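Local coordinates for catechol 1,2-dioxygenase (Burkholderia ambifaria, PDB 5VXT), which probably catalyses the iron(III)-dependent intradiol cleavage of catechol by dioxygen to cis,cis-muconate, at residues N234-V239 against W264-Y269; R117-P122 against T252-I257; L76-Q81 against Q219-Q224; G176-F181 against V212-P217. One frame throughout, in Å; residues are numbered along the deposited sequence.

Contact 1. Residues N234-V239 against W264-Y269; sequences NRPAHV and WDDFAY. With FE (Fe (III) ion), chain J; CAQ (catechol), chain K; EDO (1,2-ethanediol), chain M.
Arg235 crosses Asp266 at a slant and reaches the catechol in the iron site of this intradiol dioxygenase. Its CB passes Asp266 OD2 at 3.7 Å. CG lies at the edge of the Phe267 ring, 3.5 Å from CE2. The chain bends at chi2 and again at chi3 (57°), and CD comes within 3.5 Å of CAQ C5. The guanidinium then meets the carboxylate side-on, with the two planes 19° apart. NE donates to Asp266 OD2 at 2.8 Å, and NH2 donates to OD1 at 2.6 Å, closing a salt bridge. NH1 turns to the substrate and donates to CAQ O4 at 2.7 Å. Ala268 N donates to Asp266 OD2, an Asx turn, from the face opposite Arg235 NE. Asp266 OD1 takes Ala270 N as well. Phe267 N donates to Asn234 O, so the backbones are tied beside the salt bridge. His238 binds the iron through NE2 at 2.0 Å, next to Tyr178 and His240. Its ND1 donates almost straight to Pro236 O (169°), which fixes the rotation of the ring. NH1 of Arg235 lies 3.2 Å above the centre of that ring. The positive guanidinium beside O4 would favour negative charge on that oxygen, consistent with binding catechol as an ionised ligand. Asp266 is then the second-shell residue that positions Arg235.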
# COMPACT_ATOMS: atom_id res chain seq x y z
N ASN B 234 16.74 -12.41 -2.26
CA ASN B 234 17.60 -12.66 -3.41
C ASN B 234 16.91 -13.55 -4.44
O ASN B 234 16.07 -14.39 -4.09
CB ASN B 234 18.91 -13.30 -2.98
CG ASN B 234 19.66 -12.47 -1.97
OD1 ASN B 234 20.07 -12.96 -0.92
ND2 ASN B 234 19.85 -11.19 -2.28
N ARG B 235 17.28 -13.36 -5.72
CA ARG B 235 16.91 -14.22 -6.83
C ARG B 235 18.16 -14.88 -7.41
O ARG B 235 19.25 -14.30 -7.36
CB ARG B 235 16.19 -13.46 -7.97
CG ARG B 235 14.90 -12.75 -7.59
CD ARG B 235 13.93 -12.77 -8.76
NE ARG B 235 13.67 -14.14 -9.17
CZ ARG B 235 13.42 -14.52 -10.42
NH1 ARG B 235 13.38 -13.62 -11.40
NH2 ARG B 235 13.22 -15.81 -10.68
N PRO B 236 18.04 -16.09 -7.95
CA PRO B 236 19.15 -16.65 -8.73
C PRO B 236 19.33 -15.90 -10.04
O PRO B 236 18.44 -15.18 -10.50
CB PRO B 236 18.71 -18.10 -8.97
CG PRO B 236 17.19 -18.01 -8.95
CD PRO B 236 16.89 -17.00 -7.88
N ALA B 237 20.51 -16.07 -10.64
CA ALA B 237 20.78 -15.43 -11.92
C ALA B 237 19.80 -15.93 -12.98
O ALA B 237 19.51 -17.13 -13.05
CB ALA B 237 22.22 -15.70 -12.36
N HIS B 238 19.29 -15.02 -13.80
CA HIS B 238 18.21 -15.37 -14.71
C HIS B 238 18.16 -14.36 -15.85
O HIS B 238 18.79 -13.30 -15.80
CB HIS B 238 16.87 -15.40 -13.98
CG HIS B 238 16.47 -14.07 -13.42
ND1 HIS B 238 16.95 -13.61 -12.21
CD2 HIS B 238 15.67 -13.10 -13.91
CE1 HIS B 238 16.45 -12.41 -11.97
NE2 HIS B 238 15.67 -12.08 -12.99
N VAL B 239 17.39 -14.72 -16.88
CA VAL B 239 17.15 -13.88 -18.04
C VAL B 239 15.66 -13.91 -18.34
O VAL B 239 15.06 -14.99 -18.37
CB VAL B 239 17.97 -14.35 -19.27
CG1 VAL B 239 17.67 -13.48 -20.46
CG2 VAL B 239 19.45 -14.33 -18.95
N TRP B 264 16.56 -23.12 -6.31
CA TRP B 264 15.41 -23.62 -5.57
C TRP B 264 15.18 -22.87 -4.26
O TRP B 264 14.61 -23.43 -3.32
CB TRP B 264 15.54 -25.13 -5.35
CG TRP B 264 15.48 -25.90 -6.65
CD1 TRP B 264 16.47 -26.69 -7.19
CD2 TRP B 264 14.40 -25.92 -7.59
NE1 TRP B 264 16.05 -27.20 -8.40
CE2 TRP B 264 14.79 -26.74 -8.66
CE3 TRP B 264 13.14 -25.32 -7.63
CZ2 TRP B 264 13.95 -26.99 -9.76
CZ3 TRP B 264 12.31 -25.56 -8.71
CH2 TRP B 264 12.72 -26.39 -9.76
N ASP B 265 15.59 -21.61 -4.20
CA ASP B 265 15.28 -20.74 -3.05
C ASP B 265 15.14 -19.30 -3.54
O ASP B 265 15.75 -18.37 -3.00
CB ASP B 265 16.35 -20.88 -1.97
CG ASP B 265 15.89 -20.33 -0.62
OD1 ASP B 265 16.72 -20.22 0.30
OD2 ASP B 265 14.69 -20.01 -0.46
N ASP B 266 14.34 -19.10 -4.58
CA ASP B 266 14.07 -17.80 -5.17
C ASP B 266 13.08 -17.06 -4.28
O ASP B 266 12.04 -17.62 -3.91
CB ASP B 266 13.49 -18.01 -6.57
CG ASP B 266 13.14 -16.72 -7.30
OD1 ASP B 266 12.57 -16.84 -8.40
OD2 ASP B 266 13.44 -15.60 -6.84
N PHE B 267 13.40 -15.82 -3.92
CA PHE B 267 12.48 -15.08 -3.05
C PHE B 267 11.19 -14.70 -3.76
O PHE B 267 10.23 -14.31 -3.09
CB PHE B 267 13.14 -13.83 -2.46
CG PHE B 267 12.84 -12.54 -3.20
CD1 PHE B 267 11.91 -11.63 -2.70
CD2 PHE B 267 13.51 -12.23 -4.38
CE1 PHE B 267 11.64 -10.44 -3.38
CE2 PHE B 267 13.25 -11.04 -5.05
CZ PHE B 267 12.31 -10.15 -4.55
N ALA B 268 11.15 -14.82 -5.09
CA ALA B 268 9.96 -14.51 -5.87
C ALA B 268 9.30 -15.75 -6.45
O ALA B 268 8.35 -15.63 -7.26
CB ALA B 268 10.30 -13.51 -6.97
N TYR B 269 9.79 -16.93 -6.08
CA TYR B 269 9.12 -18.21 -6.33
C TYR B 269 8.89 -18.47 -7.82
O TYR B 269 7.88 -19.07 -8.20
CB TYR B 269 7.80 -18.28 -5.55
CG TYR B 269 7.99 -18.01 -4.07
CD1 TYR B 269 7.65 -16.78 -3.49
CD2 TYR B 269 8.54 -18.98 -3.25
CE1 TYR B 269 7.84 -16.56 -2.11
CE2 TYR B 269 8.73 -18.76 -1.91
CZ TYR B 269 8.40 -17.56 -1.34
OH TYR B 269 8.62 -17.40 0.02
FE FE J . 14.85 -10.23 -13.23
C1 CAQ K . 12.19 -8.69 -8.61
C2 CAQ K . 13.23 -8.35 -9.48
C3 CAQ K . 13.44 -9.12 -10.61
O3 CAQ K . 14.44 -8.84 -11.49
C4 CAQ K . 12.56 -10.28 -10.87
O4 CAQ K . 12.78 -11.03 -11.98
C5 CAQ K . 11.54 -10.58 -9.98
C6 CAQ K . 11.36 -9.78 -8.86
C1 EDO M . 11.77 -22.12 -5.62
O1 EDO M . 12.53 -21.07 -6.22
C2 EDO M . 10.32 -21.92 -6.02
O2 EDO M . 10.30 -21.48 -7.39

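Contact 2. Residues R117-P122 against T252-I257. With CAQ (catechol), chain K.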
# COMPACT_ATOMS: atom_id res chain seq x y z
N ARG B 117 5.08 -20.46 -18.73
CA ARG B 117 5.22 -19.09 -18.30
C ARG B 117 5.94 -19.03 -16.96
O ARG B 117 5.97 -20.00 -16.20
CB ARG B 117 3.85 -18.42 -18.17
CG ARG B 117 2.96 -19.05 -17.09
CD ARG B 117 1.72 -18.22 -16.75
NE ARG B 117 0.93 -17.87 -17.93
CZ ARG B 117 0.03 -18.67 -18.51
NH1 ARG B 117 -0.20 -19.88 -18.03
NH2 ARG B 117 -0.63 -18.25 -19.58
N THR B 118 6.55 -17.89 -16.67
CA THR B 118 6.82 -17.55 -15.27
C THR B 118 6.75 -16.03 -15.14
O THR B 118 6.33 -15.33 -16.06
CB THR B 118 8.13 -18.18 -14.75
OG1 THR B 118 8.20 -18.03 -13.32
CG2 THR B 118 9.35 -17.56 -15.39
N ILE B 119 7.10 -15.50 -13.96
CA ILE B 119 6.70 -14.13 -13.69
C ILE B 119 7.48 -13.15 -14.55
O ILE B 119 8.59 -13.42 -15.03
CB ILE B 119 6.86 -13.81 -12.19
CG1 ILE B 119 8.34 -13.69 -11.82
CG2 ILE B 119 6.14 -14.88 -11.38
CD1 ILE B 119 8.57 -13.32 -10.38
N GLU B 120 6.85 -11.99 -14.79
CA GLU B 120 7.49 -10.92 -15.53
C GLU B 120 8.50 -10.18 -14.68
O GLU B 120 9.56 -9.77 -15.17
CB GLU B 120 6.42 -9.95 -16.06
CG GLU B 120 6.94 -8.75 -16.82
CD GLU B 120 5.82 -7.82 -17.28
OE1 GLU B 120 4.69 -8.31 -17.51
OE2 GLU B 120 6.05 -6.60 -17.40
N GLY B 121 8.21 -10.00 -13.39
CA GLY B 121 9.02 -9.15 -12.57
C GLY B 121 8.70 -7.70 -12.88
O GLY B 121 7.93 -7.39 -13.80
N PRO B 122 9.25 -6.78 -12.09
CA PRO B 122 8.92 -5.35 -12.24
C PRO B 122 9.89 -4.53 -13.09
O PRO B 122 9.77 -3.30 -13.09
CB PRO B 122 8.96 -4.86 -10.79
CG PRO B 122 10.05 -5.69 -10.18
CD PRO B 122 9.98 -7.05 -10.84
N THR B 252 5.26 -14.83 -21.58
CA THR B 252 6.12 -14.22 -20.58
C THR B 252 6.82 -15.36 -19.85
O THR B 252 6.15 -16.25 -19.32
CB THR B 252 5.33 -13.38 -19.57
OG1 THR B 252 4.59 -12.37 -20.26
CG2 THR B 252 6.29 -12.76 -18.55
N THR B 253 8.15 -15.34 -19.84
CA THR B 253 8.87 -16.46 -19.24
C THR B 253 10.27 -16.00 -18.88
O THR B 253 10.61 -14.81 -18.99
CB THR B 253 8.89 -17.67 -20.18
OG1 THR B 253 9.38 -18.80 -19.48
CG2 THR B 253 9.78 -17.39 -21.38
N GLN B 254 11.09 -16.96 -18.44
CA GLN B 254 12.45 -16.72 -17.97
C GLN B 254 13.20 -18.04 -18.09
O GLN B 254 12.60 -19.10 -18.25
CB GLN B 254 12.51 -16.26 -16.51
CG GLN B 254 11.77 -14.99 -16.11
CD GLN B 254 11.96 -14.71 -14.62
OE1 GLN B 254 13.00 -15.04 -14.05
NE2 GLN B 254 10.94 -14.13 -13.99
N PHE B 255 14.52 -17.97 -17.94
CA PHE B 255 15.25 -19.16 -17.55
C PHE B 255 16.30 -18.77 -16.52
O PHE B 255 16.73 -17.61 -16.45
CB PHE B 255 15.85 -19.97 -18.73
CG PHE B 255 16.89 -19.26 -19.55
CD1 PHE B 255 18.10 -18.87 -19.01
CD2 PHE B 255 16.68 -19.06 -20.91
CE1 PHE B 255 19.06 -18.25 -19.79
CE2 PHE B 255 17.63 -18.44 -21.69
CZ PHE B 255 18.82 -18.03 -21.13
N ASN B 256 16.65 -19.73 -15.68
CA ASN B 256 17.66 -19.56 -14.65
C ASN B 256 19.00 -20.07 -15.17
O ASN B 256 19.05 -21.01 -15.97
CB ASN B 256 17.28 -20.32 -13.38
CG ASN B 256 16.31 -19.54 -12.49
OD1 ASN B 256 16.29 -18.32 -12.48
ND2 ASN B 256 15.52 -20.27 -11.72
N ILE B 257 20.08 -19.44 -14.72
CA ILE B 257 21.42 -19.92 -15.05
C ILE B 257 21.68 -21.22 -14.31
O ILE B 257 21.54 -21.30 -13.09
CB ILE B 257 22.48 -18.87 -14.70
CG1 ILE B 257 22.25 -17.58 -15.49
CG2 ILE B 257 23.90 -19.45 -14.94
CD1 ILE B 257 22.18 -17.80 -16.99
C1 CAQ K . 12.19 -8.69 -8.61
C2 CAQ K . 13.23 -8.35 -9.48
C3 CAQ K . 13.44 -9.12 -10.61
O3 CAQ K . 14.44 -8.84 -11.49
C4 CAQ K . 12.56 -10.28 -10.87
O4 CAQ K . 12.78 -11.03 -11.98
C5 CAQ K . 11.54 -10.58 -9.98
C6 CAQ K . 11.36 -9.78 -8.86
O HOH W 1 9.87 -12.60 -17.35
O HOH W 2 3.35 -10.45 -18.61
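Arg117 and Thr118 meet the edge strand 251-256 nearly at a right angle, at the carbonyl of Thr252. Arg117 CA makes a CA-H...O contact with Thr252 O at 3.2 Å. Its guanidinium leads away to Asp103 and Asp106 on helix 94-109. Thr118 N donates to the same Thr252 O at 3.1 Å. The methyl CG2 of Thr118 packs on CB and CG of Gln254, and its hydroxyl bonds to Ala270 O. Ile119 O takes the Gln254 amide: in the conformer described, NE2 donates at 2.7 Å and 168°, from above the carbonyl plane. Ile119 CG1 lies 3.4 Å from the same nitrogen. A water also donates to Ile119 O and to Thr253 O, bridging the two backbones. Glu120 CB rests on the Thr252 methyl CG2 at 3.8 Å. A second water links Glu120 OE1 to Thr252 OG1, and Arg320 forms a salt bridge with that carboxylate. Gly121 and Pro122 line the catechol pocket, where Pro122 CD is 3.5 Å from CAQ C1. Gly121 phi is positive, and a CB there would clash with CAQ O4. In that Gln254 conformer OE1 accepts from Arg235 NH1, so one amide joins the pocket loop to the catechol-binding arginine.

Contact 3. Residues L76-Q81 against Q219-Q224; sequences LNKLGQ and QGATQQ. With PTY (phosphatidylethanolamine), chain I.
Lys78, Ala221 and Leu79 carry this contact between helix 66-81 and the start of helix 221-229. Lys78 leaves its helix with CG anti to the backbone N (chi1 176°). The chain runs out extended and bends at its last torsion. CG passes the Ala221 methyl, CE comes to 3.2 Å from Gln224 OE1, and NZ donates to Gln219 O at 3.1 Å, in the plane of that carbonyl. The ammonium also forms a salt bridge with Asp82, and the same Asp82 OD2 accepts from Ala221 N. Lys78 thus holds the carbonyl before the N-cap Gly220, and Asp82 the N-H just after it. Ala221 CB points at the other helix and sits 3.7 Å from Leu79 CA, where the backbones come close. Leu79 CD1 is 3.9 Å from Ala221 CB; the Leu79 side chain also packs on Ala85 and Leu88 of helix 85-91. Gln224 lies across the lysine chain. Gln224 NE2 also lies 3.4 Å from C2 of a bound phosphatidylethanolamine, in the head group. Leu76 reaches the lipid tail with CD2, and Asn77 bonds to Ala85 of the second subunit. The contact therefore joins the lipid-binding N-terminal helices to the catalytic part of the chain. Its small apolar patch is edged by a charged pair, and the negative Asp82 would be favoured by the positive end of helix 221-229.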
# COMPACT_ATOMS: atom_id res chain seq x y z
N LEU B 76 2.85 1.03 4.35
CA LEU B 76 2.41 1.25 2.97
C LEU B 76 2.90 2.58 2.43
O LEU B 76 3.21 2.70 1.24
CB LEU B 76 0.88 1.17 2.88
CG LEU B 76 0.22 -0.18 3.10
CD1 LEU B 76 -1.29 -0.05 2.99
CD2 LEU B 76 0.74 -1.21 2.09
N ASN B 77 2.97 3.60 3.29
CA ASN B 77 3.53 4.87 2.85
C ASN B 77 4.97 4.70 2.41
O ASN B 77 5.37 5.18 1.34
CB ASN B 77 3.41 5.92 3.95
CG ASN B 77 2.05 6.59 3.98
OD1 ASN B 77 1.39 6.73 2.94
ND2 ASN B 77 1.62 7.03 5.16
N LYS B 78 5.78 4.01 3.21
CA LYS B 78 7.17 3.77 2.84
C LYS B 78 7.26 2.90 1.58
O LYS B 78 8.13 3.12 0.73
CB LYS B 78 7.91 3.11 4.00
CG LYS B 78 9.36 2.74 3.68
CD LYS B 78 10.13 2.43 4.95
CE LYS B 78 11.36 1.58 4.66
NZ LYS B 78 12.14 2.11 3.51
N LEU B 79 6.37 1.91 1.45
CA LEU B 79 6.42 1.01 0.30
C LEU B 79 6.21 1.77 -1.01
O LEU B 79 6.88 1.50 -2.01
CB LEU B 79 5.37 -0.09 0.45
CG LEU B 79 5.24 -1.13 -0.68
CD1 LEU B 79 6.37 -2.14 -0.66
CD2 LEU B 79 3.89 -1.83 -0.64
N GLY B 80 5.30 2.73 -1.01
CA GLY B 80 5.04 3.55 -2.18
C GLY B 80 6.08 4.63 -2.40
O GLY B 80 6.45 4.93 -3.54
N GLN B 81 6.55 5.25 -1.31
CA GLN B 81 7.67 6.19 -1.43
C GLN B 81 8.89 5.50 -2.04
O GLN B 81 9.63 6.11 -2.82
CB GLN B 81 8.02 6.79 -0.07
CG GLN B 81 7.30 8.10 0.23
CD GLN B 81 7.84 9.26 -0.59
OE1 GLN B 81 9.02 9.30 -0.94
NE2 GLN B 81 6.97 10.22 -0.90
N GLN B 219 17.71 -1.32 2.14
CA GLN B 219 16.92 -0.49 3.03
C GLN B 219 15.49 -0.30 2.55
O GLN B 219 14.74 0.46 3.17
CB GLN B 219 17.58 0.88 3.21
CG GLN B 219 18.52 0.98 4.40
CD GLN B 219 19.63 -0.05 4.33
OE1 GLN B 219 20.52 0.04 3.48
NE2 GLN B 219 19.58 -1.03 5.22
N GLY B 220 15.11 -0.96 1.46
CA GLY B 220 13.77 -0.81 0.94
C GLY B 220 12.72 -1.52 1.77
O GLY B 220 13.01 -2.38 2.61
N ALA B 221 11.47 -1.13 1.53
CA ALA B 221 10.35 -1.67 2.30
C ALA B 221 10.18 -3.16 2.08
O ALA B 221 9.75 -3.87 3.00
CB ALA B 221 9.07 -0.93 1.94
N THR B 222 10.47 -3.66 0.88
CA THR B 222 10.35 -5.09 0.64
C THR B 222 11.30 -5.86 1.54
O THR B 222 10.88 -6.75 2.29
CB THR B 222 10.61 -5.41 -0.83
OG1 THR B 222 9.72 -4.64 -1.64
CG2 THR B 222 10.38 -6.90 -1.10
N GLN B 223 12.59 -5.50 1.50
CA GLN B 223 13.57 -6.18 2.33
C GLN B 223 13.29 -5.98 3.82
O GLN B 223 13.53 -6.89 4.62
CB GLN B 223 14.98 -5.69 2.01
CG GLN B 223 16.05 -6.57 2.61
CD GLN B 223 15.99 -7.98 2.08
OE1 GLN B 223 16.13 -8.21 0.88
NE2 GLN B 223 15.75 -8.94 2.96
N GLN B 224 12.78 -4.81 4.19
CA GLN B 224 12.43 -4.57 5.59
C GLN B 224 11.40 -5.59 6.07
O GLN B 224 11.57 -6.19 7.14
CB GLN B 224 11.91 -3.14 5.76
CG GLN B 224 11.40 -2.81 7.16
CD GLN B 224 10.93 -1.37 7.28
OE1 GLN B 224 11.71 -0.44 7.11
NE2 GLN B 224 9.64 -1.19 7.56
C1 PTY I . 5.65 -3.58 13.13
C2 PTY I . 10.42 0.11 10.64
C3 PTY I . 9.96 0.12 12.09
O4 PTY I . 4.97 -4.82 12.99
C5 PTY I . 7.49 -2.21 12.15
C6 PTY I . 6.58 -3.41 11.94
O7 PTY I . 5.80 -3.23 10.75
C8 PTY I . 6.49 -3.65 9.54
O10 PTY I . 7.70 -3.85 9.55
C11 PTY I . 5.70 -3.82 8.27
C12 PTY I . 4.66 -4.92 8.48
C13 PTY I . 3.41 -4.58 7.69
C14 PTY I . 2.90 -5.75 6.86
C15 PTY I . 1.83 -5.23 5.92
C16 PTY I . 1.76 -6.06 4.64
C17 PTY I . 0.82 -7.25 4.80
C18 PTY I . 0.83 -8.05 3.51
C19 PTY I . -0.24 -9.13 3.51
C20 PTY I . -0.63 -9.49 2.09
C21 PTY I . -1.19 -8.27 1.37
C22 PTY I . -2.54 -7.87 1.95
C23 PTY I . -3.06 -6.58 1.32
C24 PTY I . -4.58 -6.55 1.23
C25 PTY I . -5.24 -6.52 2.60
C26 PTY I . -6.74 -6.73 2.47
C27 PTY I . -7.04 -8.01 1.69
C28 PTY I . -7.81 -9.01 2.53
C29 PTY I . -7.02 -9.41 3.76
C30 PTY I . 3.76 -5.11 13.72
C31 PTY I . 3.01 -6.39 13.45
O30 PTY I . 3.35 -4.30 14.54
C32 PTY I . 2.63 -6.44 11.97
C33 PTY I . 2.00 -5.12 11.58
C34 PTY I . 0.57 -5.31 11.12
C35 PTY I . 0.53 -5.66 9.64
C36 PTY I . -0.90 -5.68 9.13
C37 PTY I . -1.61 -4.39 9.49
C38 PTY I . -2.95 -4.29 8.78
C39 PTY I . -3.30 -2.84 8.49
C40 PTY I . -2.58 -2.34 7.24
C41 PTY I . -3.45 -2.56 6.01
C42 PTY I . -3.06 -3.86 5.32
C43 PTY I . -1.57 -3.85 4.98
C44 PTY I . -1.32 -4.32 3.56
P1 PTY I . 7.71 0.04 13.50
O11 PTY I . 8.56 0.38 12.17
O12 PTY I . 6.65 1.10 13.67
O13 PTY I . 8.69 -0.21 14.62
O14 PTY I . 6.95 -1.34 13.14
N1 PTY I . 10.47 1.47 10.13

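Contact 4. Residues G176-F181 against V212-P217; sequences GFYSHF and VGYGCP. With FE (Fe (III) ion), chain J; CAQ (catechol), chain K.
Tyr178 and Tyr214 meet beside the iron site of the intradiol dioxygenase fold, on two loops that follow strands of its beta-sandwich. CD1 of Tyr214 lies at the edge of the Tyr178 ring, near its plane, 4.1 Å from CE1. The two ring planes are inclined by about 60°. Tyr178 points its hydroxyl at the metal, and OH binds the iron at 1.9 Å with His238 and His240 as the other protein ligands. Tyr214 gives a face to the substrate: CAQ C2 sits 3.7 Å above the ring plane, over its centre. CG of Tyr214 is anti to the backbone N (chi1 173°), which turns a ring face to the C2 rim of the catechol, whose plane is inclined to it by about 48°. Leu87 of helix 85-91 also packs on this ring. The backbones come closest at Gly176 and Tyr214. Gly176 has positive phi, and a CB on it would clash with Gly213 O. The methyl CG1 of Val212 fits against Gly176 N at 3.4 Å. Between residues 176-181 and 212-217 there is no direct hydrogen bond; one water bridges them, donating to Gly176 O at 2.8 Å and accepting from Gly215 N at 3.0 Å.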
# COMPACT_ATOMS: atom_id res chain seq x y z
N GLY B 176 24.16 -7.38 -10.46
CA GLY B 176 22.75 -7.67 -10.27
C GLY B 176 21.83 -6.49 -10.49
O GLY B 176 20.72 -6.48 -9.96
N PHE B 177 22.27 -5.49 -11.25
CA PHE B 177 21.49 -4.29 -11.52
C PHE B 177 21.05 -4.25 -12.98
O PHE B 177 21.80 -4.66 -13.87
CB PHE B 177 22.29 -3.02 -11.20
CG PHE B 177 22.62 -2.86 -9.73
CD1 PHE B 177 21.67 -3.16 -8.76
CD2 PHE B 177 23.87 -2.42 -9.34
CE1 PHE B 177 21.97 -3.02 -7.42
CE2 PHE B 177 24.17 -2.27 -7.99
CZ PHE B 177 23.23 -2.58 -7.03
N TYR B 178 19.84 -3.77 -13.21
CA TYR B 178 19.27 -3.62 -14.54
C TYR B 178 19.38 -2.18 -15.00
O TYR B 178 19.23 -1.25 -14.19
CB TYR B 178 17.79 -4.02 -14.55
CG TYR B 178 17.48 -5.49 -14.34
CD1 TYR B 178 17.65 -6.08 -13.10
CD2 TYR B 178 16.97 -6.26 -15.37
CE1 TYR B 178 17.34 -7.42 -12.90
CE2 TYR B 178 16.66 -7.59 -15.19
CZ TYR B 178 16.85 -8.16 -13.96
OH TYR B 178 16.54 -9.48 -13.78
N SER B 179 19.62 -1.98 -16.29
CA SER B 179 19.58 -0.62 -16.82
C SER B 179 18.20 -0.02 -16.57
O SER B 179 17.19 -0.73 -16.47
CB SER B 179 19.92 -0.61 -18.31
OG SER B 179 19.01 -1.39 -19.05
N HIS B 180 18.17 1.31 -16.40
CA HIS B 180 17.00 2.10 -16.04
C HIS B 180 16.65 1.95 -14.56
O HIS B 180 15.83 2.71 -14.04
CB HIS B 180 15.78 1.75 -16.90
CG HIS B 180 14.84 2.89 -17.11
ND1 HIS B 180 15.08 3.90 -18.02
CD2 HIS B 180 13.65 3.18 -16.54
CE1 HIS B 180 14.08 4.77 -17.99
NE2 HIS B 180 13.20 4.36 -17.10
N PHE B 181 17.28 0.99 -13.86
CA PHE B 181 17.01 0.75 -12.44
C PHE B 181 18.30 0.58 -11.65
O PHE B 181 18.31 -0.11 -10.63
CB PHE B 181 16.14 -0.50 -12.24
CG PHE B 181 14.85 -0.47 -12.98
CD1 PHE B 181 14.73 -1.08 -14.22
CD2 PHE B 181 13.74 0.16 -12.43
CE1 PHE B 181 13.53 -1.05 -14.91
CE2 PHE B 181 12.54 0.19 -13.11
CZ PHE B 181 12.43 -0.42 -14.35
N VAL B 212 24.25 -11.97 -12.93
CA VAL B 212 24.31 -12.52 -11.59
C VAL B 212 22.99 -12.19 -10.90
O VAL B 212 22.26 -11.29 -11.31
CB VAL B 212 25.51 -11.99 -10.78
CG1 VAL B 212 25.23 -10.60 -10.27
CG2 VAL B 212 25.85 -12.93 -9.63
N GLY B 213 22.69 -12.93 -9.83
CA GLY B 213 21.37 -12.85 -9.22
C GLY B 213 21.06 -11.48 -8.65
O GLY B 213 21.94 -10.68 -8.32
N TYR B 214 19.76 -11.21 -8.53
CA TYR B 214 19.21 -9.95 -8.05
C TYR B 214 19.05 -9.99 -6.53
O TYR B 214 18.88 -11.05 -5.92
CB TYR B 214 17.86 -9.67 -8.73
CG TYR B 214 17.08 -8.48 -8.20
CD1 TYR B 214 17.21 -7.22 -8.79
CD2 TYR B 214 16.20 -8.61 -7.13
CE1 TYR B 214 16.49 -6.13 -8.31
CE2 TYR B 214 15.49 -7.53 -6.64
CZ TYR B 214 15.64 -6.29 -7.23
OH TYR B 214 14.92 -5.21 -6.75
N GLY B 215 19.12 -8.81 -5.92
CA GLY B 215 18.85 -8.67 -4.50
C GLY B 215 18.02 -7.43 -4.25
O GLY B 215 18.29 -6.38 -4.85
N CYS B 216 17.01 -7.52 -3.40
CA CYS B 216 16.18 -6.36 -3.09
C CYS B 216 17.04 -5.22 -2.55
O CYS B 216 18.06 -5.46 -1.88
CB CYS B 216 15.11 -6.72 -2.06
SG CYS B 216 13.79 -7.75 -2.68
N PRO B 217 16.65 -3.97 -2.82
CA PRO B 217 17.28 -2.83 -2.15
C PRO B 217 17.31 -3.04 -0.65
O PRO B 217 16.26 -3.26 -0.02
CB PRO B 217 16.37 -1.65 -2.54
CG PRO B 217 15.73 -2.07 -3.82
CD PRO B 217 15.58 -3.57 -3.75
FE FE J . 14.85 -10.23 -13.23
C1 CAQ K . 12.19 -8.69 -8.61
C2 CAQ K . 13.23 -8.35 -9.48
C3 CAQ K . 13.44 -9.12 -10.61
O3 CAQ K . 14.44 -8.84 -11.49
C4 CAQ K . 12.56 -10.28 -10.87
O4 CAQ K . 12.78 -11.03 -11.98
C5 CAQ K . 11.54 -10.58 -9.98
C6 CAQ K . 11.36 -9.78 -8.86
O HOH W 3 20.11 -6.24 -7.21

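Contacts 1, 2 and 4 surround the bound catechol, while contact 3 lies further out, partly buried, beside lipid and the second subunit. Contacts 1 and 2 are the buried ones and share a sheet, because strands 238-244 and 251-256 are neighbours in it. Contact 4 is partly buried. It meets contact 1 through Arg235 N and Tyr214 O, and both supply iron ligands. Contact 3 touches contact 4 where Gln223 and Thr222 pack on Cys216 and Pro217. The chemistry follows the place: an arginine-aspartate salt bridge in contact 1, amide and water bridges in contact 2, ring packing in contact 4, and helix packing with a surface lysine in contact 3.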